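Long-range contacts in 223aa long hypothetical arylmalonate decarboxylase (Sulfolobus tokodaii, PDB 2DGD), which is of unproven function but is probably a lyase of the arylmalonate decarboxylase family, which releases carbon dioxide from aryl-substituted malonates: residues G9-A14 against H34-K39; K110-T115 against N167-A172; D173-A178 against L195-V200. All blocks are in the same frame, centred on the assembly; numbering follows the deposited sequence.

Contact 1 of 3, residues G9-A14 against H34-K39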
# COMPACT_ATOMS: atom_id res chain seq x y z
N GLY A 9 -10.23 2.10 -31.71
CA GLY A 9 -9.53 2.90 -32.70
C GLY A 9 -10.03 4.33 -32.60
O GLY A 9 -11.18 4.56 -32.26
N VAL A 10 -9.16 5.29 -32.89
CA VAL A 10 -9.57 6.68 -32.84
C VAL A 10 -8.95 7.50 -33.97
O VAL A 10 -7.74 7.47 -34.20
CB VAL A 10 -9.22 7.31 -31.46
CG1 VAL A 10 -7.74 7.21 -31.20
CG2 VAL A 10 -9.65 8.77 -31.42
N ILE A 11 -9.80 8.21 -34.70
CA ILE A 11 -9.34 9.07 -35.78
C ILE A 11 -9.35 10.48 -35.21
O ILE A 11 -10.39 10.96 -34.76
CB ILE A 11 -10.28 9.02 -36.99
CG1 ILE A 11 -10.35 7.61 -37.55
CG2 ILE A 11 -9.80 9.99 -38.06
CD1 ILE A 11 -11.38 7.45 -38.63
N LEU A 12 -8.21 11.16 -35.22
CA LEU A 12 -8.17 12.51 -34.68
C LEU A 12 -7.34 13.49 -35.50
O LEU A 12 -6.54 13.09 -36.33
CB LEU A 12 -7.67 12.49 -33.23
CG LEU A 12 -6.60 11.46 -32.85
CD1 LEU A 12 -5.36 11.67 -33.68
CD2 LEU A 12 -6.27 11.60 -31.38
N PRO A 13 -7.55 14.79 -35.27
CA PRO A 13 -6.81 15.82 -35.99
C PRO A 13 -5.32 15.78 -35.66
O PRO A 13 -4.93 15.49 -34.54
CB PRO A 13 -7.49 17.12 -35.54
CG PRO A 13 -8.02 16.78 -34.20
CD PRO A 13 -8.56 15.41 -34.38
N ALA A 14 -4.50 16.07 -36.66
CA ALA A 14 -3.05 16.03 -36.50
C ALA A 14 -2.53 16.68 -35.23
O ALA A 14 -1.71 16.09 -34.52
CB ALA A 14 -2.38 16.68 -37.72
N HIS A 34 -5.84 2.76 -30.31
CA HIS A 34 -5.06 2.82 -31.55
C HIS A 34 -5.55 3.99 -32.38
O HIS A 34 -6.73 4.06 -32.73
CB HIS A 34 -5.22 1.51 -32.29
CG HIS A 34 -4.95 0.32 -31.43
ND1 HIS A 34 -3.68 -0.04 -31.05
CD2 HIS A 34 -5.79 -0.52 -30.79
CE1 HIS A 34 -3.74 -1.06 -30.21
NE2 HIS A 34 -5.02 -1.37 -30.04
N SER A 35 -4.64 4.90 -32.71
CA SER A 35 -5.04 6.08 -33.47
C SER A 35 -4.32 6.32 -34.79
O SER A 35 -3.28 5.73 -35.09
CB SER A 35 -4.89 7.32 -32.59
OG SER A 35 -3.59 7.40 -32.04
N THR A 36 -4.92 7.20 -35.58
CA THR A 36 -4.36 7.61 -36.86
C THR A 36 -4.85 9.04 -37.05
O THR A 36 -5.96 9.38 -36.64
CB THR A 36 -4.84 6.71 -38.02
OG1 THR A 36 -4.04 6.98 -39.17
CG2 THR A 36 -6.31 6.98 -38.35
N ARG A 37 -4.02 9.88 -37.66
CA ARG A 37 -4.37 11.28 -37.83
C ARG A 37 -4.87 11.69 -39.21
O ARG A 37 -4.66 10.99 -40.21
CB ARG A 37 -3.18 12.15 -37.46
CG ARG A 37 -2.83 12.07 -35.99
CD ARG A 37 -1.57 12.84 -35.66
NE ARG A 37 -1.65 13.40 -34.32
CZ ARG A 37 -1.78 12.68 -33.22
NH1 ARG A 37 -1.86 13.29 -32.04
NH2 ARG A 37 -1.82 11.35 -33.28
N MSE A 38 -5.53 12.84 -39.25
CA MSE A 38 -6.04 13.39 -40.49
C MSE A 38 -5.55 14.81 -40.69
O MSE A 38 -5.37 15.57 -39.74
CB MSE A 38 -7.56 13.37 -40.51
CG MSE A 38 -8.15 11.99 -40.67
SE MSE A 38 -10.04 12.05 -41.13
CE MSE A 38 -9.88 11.87 -43.04
N LYS A 39 -5.31 15.14 -41.95
CA LYS A 39 -4.84 16.45 -42.36
C LYS A 39 -5.62 17.56 -41.67
O LYS A 39 -6.85 17.52 -41.62
CB LYS A 39 -4.99 16.55 -43.88
CG LYS A 39 -4.71 17.90 -44.50
CD LYS A 39 -5.32 17.98 -45.90
CE LYS A 39 -4.67 17.02 -46.90
NZ LYS A 39 -3.25 17.40 -47.22

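Contact 2 of 3, residues K110-T115 against N167-A172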
# COMPACT_ATOMS: atom_id res chain seq x y z
N LYS A 110 -30.95 21.88 -17.72
CA LYS A 110 -30.18 23.12 -17.64
C LYS A 110 -28.70 22.78 -17.79
O LYS A 110 -28.19 21.87 -17.13
CB LYS A 110 -30.44 23.82 -16.30
CG LYS A 110 -31.84 24.40 -16.21
CD LYS A 110 -32.16 24.88 -14.81
CE LYS A 110 -33.55 25.46 -14.76
NZ LYS A 110 -33.97 25.77 -13.36
N LEU A 111 -28.02 23.50 -18.66
CA LEU A 111 -26.62 23.22 -18.93
C LEU A 111 -25.69 24.44 -18.93
O LEU A 111 -26.08 25.53 -19.37
CB LEU A 111 -26.53 22.52 -20.30
CG LEU A 111 -25.20 21.97 -20.79
CD1 LEU A 111 -24.82 20.75 -19.96
CD2 LEU A 111 -25.32 21.57 -22.25
N TRP A 112 -24.48 24.26 -18.41
CA TRP A 112 -23.48 25.31 -18.41
C TRP A 112 -22.40 24.78 -19.35
O TRP A 112 -21.96 23.63 -19.21
CB TRP A 112 -22.89 25.53 -17.02
CG TRP A 112 -22.12 26.81 -16.94
CD1 TRP A 112 -22.60 28.03 -16.54
CD2 TRP A 112 -20.75 27.03 -17.32
NE1 TRP A 112 -21.62 28.99 -16.65
CE2 TRP A 112 -20.47 28.40 -17.12
CE3 TRP A 112 -19.73 26.20 -17.81
CZ2 TRP A 112 -19.22 28.97 -17.40
CZ3 TRP A 112 -18.48 26.76 -18.09
CH2 TRP A 112 -18.24 28.13 -17.88
N ILE A 113 -21.97 25.59 -20.31
CA ILE A 113 -20.98 25.15 -21.29
C ILE A 113 -19.62 25.83 -21.25
O ILE A 113 -19.51 27.05 -21.34
CB ILE A 113 -21.55 25.30 -22.72
CG1 ILE A 113 -22.79 24.42 -22.86
CG2 ILE A 113 -20.51 24.93 -23.75
CD1 ILE A 113 -23.56 24.67 -24.13
N GLY A 114 -18.57 25.03 -21.12
CA GLY A 114 -17.22 25.56 -21.11
C GLY A 114 -16.53 25.12 -22.39
O GLY A 114 -16.70 23.98 -22.81
N THR A 115 -15.78 26.01 -23.02
CA THR A 115 -15.08 25.68 -24.26
C THR A 115 -13.67 26.29 -24.28
O THR A 115 -13.32 27.10 -23.43
CB THR A 115 -15.82 26.20 -25.52
OG1 THR A 115 -15.45 27.56 -25.76
CG2 THR A 115 -17.31 26.12 -25.35
N ASN A 167 -21.57 30.97 -9.54
CA ASN A 167 -22.95 31.42 -9.39
C ASN A 167 -23.92 30.86 -10.44
O ASN A 167 -25.03 30.44 -10.09
CB ASN A 167 -23.00 32.95 -9.39
CG ASN A 167 -24.43 33.48 -9.42
OD1 ASN A 167 -25.23 33.20 -8.52
ND2 ASN A 167 -24.76 34.24 -10.47
N GLU A 168 -23.52 30.88 -11.70
CA GLU A 168 -24.38 30.38 -12.77
C GLU A 168 -24.29 28.86 -12.84
O GLU A 168 -25.31 28.17 -12.94
CB GLU A 168 -23.96 30.93 -14.12
CG GLU A 168 -23.68 32.40 -14.20
CD GLU A 168 -23.19 32.77 -15.59
OE1 GLU A 168 -22.13 32.23 -16.00
OE2 GLU A 168 -23.86 33.58 -16.28
N VAL A 169 -23.06 28.34 -12.82
CA VAL A 169 -22.84 26.91 -12.92
C VAL A 169 -23.74 26.14 -11.97
O VAL A 169 -24.27 25.09 -12.33
CB VAL A 169 -21.37 26.54 -12.62
CG1 VAL A 169 -21.24 25.03 -12.46
CG2 VAL A 169 -20.48 27.01 -13.75
N LEU A 170 -23.93 26.68 -10.76
CA LEU A 170 -24.76 26.04 -9.75
C LEU A 170 -26.22 26.02 -10.13
O LEU A 170 -27.02 25.37 -9.47
CB LEU A 170 -24.60 26.73 -8.40
CG LEU A 170 -23.23 26.56 -7.75
CD1 LEU A 170 -23.23 27.22 -6.39
CD2 LEU A 170 -22.90 25.07 -7.62
N LYS A 171 -26.57 26.74 -11.19
CA LYS A 171 -27.95 26.78 -11.65
C LYS A 171 -28.21 25.69 -12.69
O LYS A 171 -29.35 25.44 -13.07
CB LYS A 171 -28.27 28.14 -12.27
CG LYS A 171 -28.24 29.30 -11.31
CD LYS A 171 -28.37 30.59 -12.07
CE LYS A 171 -28.39 31.79 -11.15
NZ LYS A 171 -28.38 33.02 -11.99
N ALA A 172 -27.15 25.05 -13.16
CA ALA A 172 -27.27 24.01 -14.17
C ALA A 172 -27.45 22.62 -13.57
O ALA A 172 -27.26 22.42 -12.37
CB ALA A 172 -26.04 24.03 -15.08

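Contact 3 of 3, residues D173-A178 against L195-V200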
# COMPACT_ATOMS: atom_id res chain seq x y z
N ASP A 173 -27.83 21.66 -14.41
CA ASP A 173 -28.01 20.29 -13.97
C ASP A 173 -26.70 19.55 -14.22
O ASP A 173 -26.46 18.49 -13.65
CB ASP A 173 -29.11 19.59 -14.77
CG ASP A 173 -30.46 20.18 -14.52
OD1 ASP A 173 -30.82 20.35 -13.34
OD2 ASP A 173 -31.18 20.48 -15.50
N ALA A 174 -25.88 20.14 -15.08
CA ALA A 174 -24.60 19.55 -15.43
C ALA A 174 -23.77 20.55 -16.21
O ALA A 174 -24.30 21.54 -16.71
CB ALA A 174 -24.81 18.29 -16.27
N VAL A 175 -22.47 20.28 -16.30
CA VAL A 175 -21.54 21.11 -17.03
C VAL A 175 -21.01 20.30 -18.20
O VAL A 175 -20.82 19.08 -18.09
CB VAL A 175 -20.34 21.53 -16.16
CG1 VAL A 175 -19.27 22.16 -17.03
CG2 VAL A 175 -20.79 22.50 -15.08
N TYR A 176 -20.78 20.96 -19.33
CA TYR A 176 -20.25 20.29 -20.50
C TYR A 176 -19.01 21.04 -20.96
O TYR A 176 -19.05 22.25 -21.11
CB TYR A 176 -21.28 20.25 -21.63
CG TYR A 176 -20.71 19.89 -22.99
CD1 TYR A 176 -20.06 18.68 -23.20
CD2 TYR A 176 -20.80 20.77 -24.06
CE1 TYR A 176 -19.51 18.35 -24.44
CE2 TYR A 176 -20.26 20.46 -25.31
CZ TYR A 176 -19.62 19.25 -25.49
OH TYR A 176 -19.07 18.94 -26.72
N ILE A 177 -17.91 20.32 -21.16
CA ILE A 177 -16.67 20.94 -21.62
C ILE A 177 -16.38 20.42 -23.03
O ILE A 177 -16.04 19.25 -23.21
CB ILE A 177 -15.50 20.61 -20.68
CG1 ILE A 177 -15.82 21.11 -19.28
CG2 ILE A 177 -14.23 21.27 -21.16
CD1 ILE A 177 -14.80 20.71 -18.23
N ALA A 178 -16.52 21.30 -24.01
CA ALA A 178 -16.32 20.95 -25.42
C ALA A 178 -14.87 20.81 -25.89
O ALA A 178 -13.94 21.32 -25.27
CB ALA A 178 -17.05 21.95 -26.30
N LEU A 195 -18.52 20.60 -7.55
CA LEU A 195 -19.83 21.13 -7.92
C LEU A 195 -20.98 20.19 -7.58
O LEU A 195 -22.14 20.58 -7.61
CB LEU A 195 -19.85 21.44 -9.42
CG LEU A 195 -18.82 22.43 -9.93
CD1 LEU A 195 -19.01 22.60 -11.42
CD2 LEU A 195 -18.97 23.77 -9.23
N ASP A 196 -20.65 18.94 -7.27
CA ASP A 196 -21.66 17.95 -6.94
C ASP A 196 -22.72 17.81 -8.03
O ASP A 196 -23.91 17.84 -7.76
CB ASP A 196 -22.34 18.30 -5.61
CG ASP A 196 -23.34 17.22 -5.16
OD1 ASP A 196 -24.10 17.47 -4.20
OD2 ASP A 196 -23.36 16.13 -5.78
N MSE A 197 -22.27 17.66 -9.27
CA MSE A 197 -23.16 17.49 -10.41
C MSE A 197 -22.33 16.88 -11.52
O MSE A 197 -21.11 17.00 -11.52
CB MSE A 197 -23.73 18.83 -10.87
CG MSE A 197 -22.67 19.82 -11.36
SE MSE A 197 -23.41 21.38 -12.22
CE MSE A 197 -23.78 22.42 -10.61
N PRO A 198 -22.98 16.22 -12.48
CA PRO A 198 -22.16 15.64 -13.54
C PRO A 198 -21.42 16.69 -14.37
O PRO A 198 -21.99 17.72 -14.73
CB PRO A 198 -23.18 14.84 -14.36
CG PRO A 198 -24.46 15.57 -14.12
CD PRO A 198 -24.40 15.89 -12.66
N VAL A 199 -20.14 16.45 -14.61
CA VAL A 199 -19.32 17.34 -15.41
C VAL A 199 -18.88 16.48 -16.57
O VAL A 199 -18.02 15.61 -16.41
CB VAL A 199 -18.11 17.84 -14.61
CG1 VAL A 199 -17.24 18.74 -15.49
CG2 VAL A 199 -18.58 18.61 -13.39
N VAL A 200 -19.48 16.70 -17.74
CA VAL A 200 -19.19 15.90 -18.93
C VAL A 200 -18.24 16.50 -19.95
O VAL A 200 -18.53 17.55 -20.54
CB VAL A 200 -20.51 15.54 -19.66
CG1 VAL A 200 -20.22 14.68 -20.88
CG2 VAL A 200 -21.45 14.83 -18.71

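Contact 1 of 3, residues G9-A14 against H34-K39
Leu-12 and Arg-37 pair on one face of the sheet. The CD1 methyl of Leu-12 touches Arg-37 CG at 3.4 Å. The same methyl sits 3.6 Å above one face of the guanidinium, off centre toward the rim. Arg-37 CG stands beside its own backbone N, and the chain bends at chi3 (147°), which brings NE toward the end of the other strand. There NE donates a hydrogen bond to Ala-14 O at 2.7 Å, with an angle of 163° at the hydrogen. The oxygen lies at the guanidinium edge, in its plane. NH1 forms a salt bridge with Glu-20, and NH2 bonds weakly to Ser-35 O of the second subunit. These bonds probably restrict the rotation of the flat group.

On the other face, selenomethionine Met-38 meets Ile-11. CG2 of Ile-11 lies 3.7 Å from Met-38 CG. Thr-36 stands next to Ile-11 on this face. Glu-55 and Ser-59 of helix 49-63 pack on Met-38.

Backbone bonds tie the strands in parallel register. Val-10 N donates to His-34 O at 2.7 Å, and Leu-12 N to Thr-36 O at 3.2 Å. Both backbone polar atoms of Met-38 bond across: its N donates to Leu-12 O and its O accepts Ala-14 N. Thr-36 also packs on Thr-36 of the second subunit. The two strands, joined by helix 19-26, form a beta-alpha-beta unit in the parallel sheet of an alpha/beta fold.

Contact 2 of 3, residues K110-T115 against N167-A172
Trp-112 NE1 points at Glu-168 OE1 across 3.3 Å. The bond is weak by length but nearly straight, with an angle of 175° at the hydrogen. It joins a strand of the parallel sheet of this alpha/beta fold to the short helix 166-169, which packs against that sheet. The carboxylate oxygen comes in at the indole edge, in the ring plane, while the carboxylate itself is turned 68° from the ring.

Val-169 occupies one face of the same indole. Its CG2 methyl lies 3.4 Å from the centroid of the five-membered ring, only 3° off the normal. This is a CH-pi contact. Trp-112 CG is anti to the backbone N. Val-162 of helix 155-163 touches both Trp-112 and Val-169. An alanine in place of Trp-112 would probably leave a gap next to the Val-169 methyl and deprive Glu-168 OE1 of its indole N-H.

After Val-169 the chain turns. A type I beta turn from Val-169 to Ala-172 closes with Ala-172 N bonded to Val-169 O at 3.0 Å. The turn brings the Ala-172 methyl against the backbone of Lys-110, with Ala-172 CB 3.7 Å from Lys-110 O. The same methyl packs on Trp-112 CB. At the exposed margin the extended chain of Lys-110 runs past the turn, with its CD 3.4 Å from Lys-171 O.

Contact 3 of 3, residues D173-A178 against L195-V200
Val-175 and Val-199 pair in parallel register, in a beta-alpha-beta unit formed by strand 174-177, helix 187-195 and strand 199-201. The ladder is the compact, buried part of the contact. Val-175 N donates to Pro-198 O at 3.0 Å, and Val-175 O accepts Val-200 N at 2.8 Å. Both the N and O of Val-175 thus bond to the neighbouring segment. Ile-177 N then bonds to Val-200 O at 2.9 Å.

On the Val-175 face, the CG2 methyl meets two apolar groups. It lies 4.1 Å from Leu-195 CD1, the two side chains crossing at about a right angle. The same methyl lies near the selenium of selenomethionine Met-197. CG2 stands beside the backbone N of Val-175, and this sets it toward Leu-195 and Met-197. Further along, Ile-177 CD1 touches Val-199 CG1, and Val-188 and Leu-191 of helix 187-195 cover both residues. Leu-102 and Leu-103 of helix 95-105 pack on Val-200 on the other face.

The end of the contact at Asp-173 is nearer to solvent. Asp-173, Met-197 and Pro-198 are partly exposed here. No hydrogen bond joins Asp-173 to the 195-200 segment. Its backbone O lies 3.5 Å from Pro-198 CD. Even here the proline ring packs closely on its neighbour: Pro-198 CG rests on Ala-174 CB at 3.5 Å.

Contact 1 closes first along the chain, then contact 2, then contact 3. Contact 1 belongs to the three-stranded parallel sheet, whereas contacts 2 and 3 share the four-stranded one. Contact 1 lies on the opposite side of the chain's centre from contacts 2 and 3. The centre of contact 1 is about 31 Å from that of contact 2 and 27 Å from that of contact 3, without touch. Contacts 2 and 3 have centres about 8 Å apart. Strands 110-115 and 174-177 are neighbours, with a probable hydrogen bond from Gly-114 N to Tyr-176 O. Helix 166-169 of contact 2 is followed in the chain by strand 174-177 of contact 3. Two such alpha/beta halves are consistent with the aspartate/glutamate racemase clan.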